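Local coordinates for protein branched-chain alpha-ketoacid decarboxylase (Lactococcus lactis, PDB 2VBF) that probably decarboxylates branched-chain and aromatic alpha-keto acids to aldehydes, using thiamine diphosphate and magnesium, at residues V120-S125 with N186-V191. Residues are numbered along the deposited sequence; the frame is centred on the assembly and turned at random.
Sequences VGSPTS and NLPVDV
Two neighbouring parallel strands, 116-122 and 183-188, end side by side here in the six-stranded parallel sheet of the N-terminal thiamine diphosphate-binding domain. Val120 O accepts Leu187 N at 2.8 Å in a nearly straight bond, and Ser122 N returns to Leu187 O. The ladder closes with Val189 N on Ser122 O, 3.1 Å, just past the end of strand 183-188. Each strand is also bonded on its other edge, Gly121 to Thr93 and Phe95, Asn186 to Thr158 and Leu160, so the contact lies in the sheet interior.

On the face shared by Asn186, Ser122 and Pro188, the amide reaches forward along the strands. Asn186 CG lies anti to its own backbone nitrogen (chi1 172°), and this carries ND2 to within 2.6 Å of Ser122 OG, a short bond that leaves the amide plane by 25°. The same OG rests against the proline ring, 3.5 Å from Pro188 CG, and has a weak second bond from Gln128. A leucine in place of Asn186 would probably leave Ser122 OG without its short amide donor and the serine freer to turn.

Past the strands, Asp190 reaches back to the start of helix 125-130. Its OD2 takes Ser125 N at 2.9 Å, the N-H coming in from above the carboxylate plane, so a side chain just past strand 183-188 holds the first backbone amide of helix 125-130. Thr124, at the N-cap, turns OG1 to Val127 N, while its methyl CG2 lies 4.1 Å from Val189 CB. Beside the carboxylate, Ser125 OG also touches a methyl of the residue after Asp190, Val191 CG2, at 3.7 Å.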
loop_
_atom_site.group_PDB
_atom_site.type_symbol
_atom_site.label_atom_id
_atom_site.label_comp_id
_atom_site.label_asym_id
_atom_site.label_seq_id
_atom_site.Cartn_x
_atom_site.Cartn_y
_atom_site.Cartn_z
ATOM N N VAL A 120 2.343 -10.345 12.165
ATOM C CA VAL A 120 1.249 -9.402 12.323
ATOM C C VAL A 120 0.794 -9.413 13.783
ATOM O O VAL A 120 0.336 -10.440 14.279
ATOM C CB VAL A 120 0.062 -9.780 11.422
ATOM C CG1 VAL A 120 -1.035 -8.707 11.515
ATOM C CG2 VAL A 120 0.526 -9.985 9.991
ATOM N N GLY A 121 0.984 -8.291 14.473
ATOM C CA GLY A 121 0.493 -8.132 15.828
ATOM C C GLY A 121 -1.015 -7.973 15.834
ATOM O O GLY A 121 -1.551 -7.165 15.086
ATOM N N SER A 122 -1.700 -8.758 16.663
ATOM C CA SER A 122 -3.160 -8.769 16.689
ATOM C C SER A 122 -3.699 -8.525 18.104
ATOM O O SER A 122 -2.945 -8.589 19.088
ATOM C CB SER A 122 -3.705 -10.089 16.105
ATOM O OG SER A 122 -3.282 -11.203 16.862
ATOM N N PRO A 123 -4.992 -8.215 18.210
ATOM C CA PRO A 123 -5.582 -7.982 19.547
ATOM C C PRO A 123 -5.438 -9.186 20.493
ATOM O O PRO A 123 -5.207 -10.311 20.047
ATOM C CB PRO A 123 -7.046 -7.701 19.242
ATOM C CG PRO A 123 -7.093 -7.297 17.815
ATOM C CD PRO A 123 -5.987 -8.027 17.133
ATOM N N THR A 124 -5.584 -8.958 21.793
ATOM C CA THR A 124 -5.457 -10.059 22.747
ATOM C C THR A 124 -6.426 -11.189 22.421
ATOM O O THR A 124 -7.510 -10.959 21.870
ATOM C CB THR A 124 -5.717 -9.616 24.218
ATOM O OG1 THR A 124 -7.067 -9.161 24.351
ATOM C CG2 THR A 124 -4.760 -8.519 24.651
ATOM N N SER A 125 -6.025 -12.413 22.754
ATOM C CA SER A 125 -6.887 -13.578 22.622
ATOM C C SER A 125 -8.285 -13.332 23.173
ATOM O O SER A 125 -9.277 -13.738 22.561
ATOM C CB SER A 125 -6.248 -14.789 23.327
ATOM O OG SER A 125 -4.981 -15.091 22.763
ATOM N N ASN A 186 0.525 -14.569 12.730
ATOM C CA ASN A 186 -0.342 -13.651 13.460
ATOM C C ASN A 186 -0.070 -13.898 14.943
ATOM O O ASN A 186 -0.250 -15.012 15.435
ATOM C CB ASN A 186 -1.812 -13.843 13.042
ATOM C CG ASN A 186 -2.799 -13.057 13.893
ATOM O OD1 ASN A 186 -3.738 -12.423 13.370
ATOM N ND2 ASN A 186 -2.634 -13.125 15.196
ATOM N N LEU A 187 0.381 -12.845 15.633
ATOM C CA LEU A 187 0.839 -12.916 17.020
ATOM C C LEU A 187 -0.013 -12.031 17.942
ATOM O O LEU A 187 0.194 -10.810 18.006
ATOM C CB LEU A 187 2.289 -12.447 17.080
ATOM C CG LEU A 187 3.016 -12.412 18.432
ATOM C CD1 LEU A 187 3.180 -13.817 18.959
ATOM C CD2 LEU A 187 4.372 -11.768 18.274
ATOM N N PRO A 188 -0.990 -12.620 18.640
ATOM C CA PRO A 188 -1.760 -11.816 19.604
ATOM C C PRO A 188 -0.871 -11.235 20.709
ATOM O O PRO A 188 0.113 -11.858 21.091
ATOM C CB PRO A 188 -2.770 -12.824 20.159
ATOM C CG PRO A 188 -2.893 -13.871 19.043
ATOM C CD PRO A 188 -1.488 -14.006 18.552
ATOM N N VAL A 189 -1.210 -10.051 21.206
ATOM C CA VAL A 189 -0.411 -9.413 22.279
ATOM C C VAL A 189 -0.081 -10.322 23.467
ATOM O O VAL A 189 1.095 -10.481 23.822
ATOM C CB VAL A 189 -1.099 -8.163 22.808
ATOM C CG1 VAL A 189 -0.273 -7.560 23.954
ATOM C CG2 VAL A 189 -1.278 -7.164 21.669
ATOM N N ASP A 190 -1.101 -10.901 24.087
ATOM C CA ASP A 190 -0.904 -11.789 25.246
ATOM C C ASP A 190 -0.074 -13.037 24.914
ATOM O O ASP A 190 0.565 -13.626 25.788
ATOM C CB ASP A 190 -2.261 -12.200 25.869
ATOM C CG ASP A 190 -3.151 -12.945 24.900
ATOM O OD1 ASP A 190 -3.672 -14.024 25.273
ATOM O OD2 ASP A 190 -3.322 -12.449 23.759
ATOM N N VAL A 191 -0.083 -13.457 23.649
ATOM C CA VAL A 191 0.632 -14.673 23.274
ATOM C C VAL A 191 2.150 -14.460 23.266
ATOM O O VAL A 191 2.908 -15.340 23.699
ATOM C CB VAL A 191 0.113 -15.237 21.932
ATOM C CG1 VAL A 191 0.978 -16.395 21.463
ATOM C CG2 VAL A 191 -1.360 -15.662 22.076
#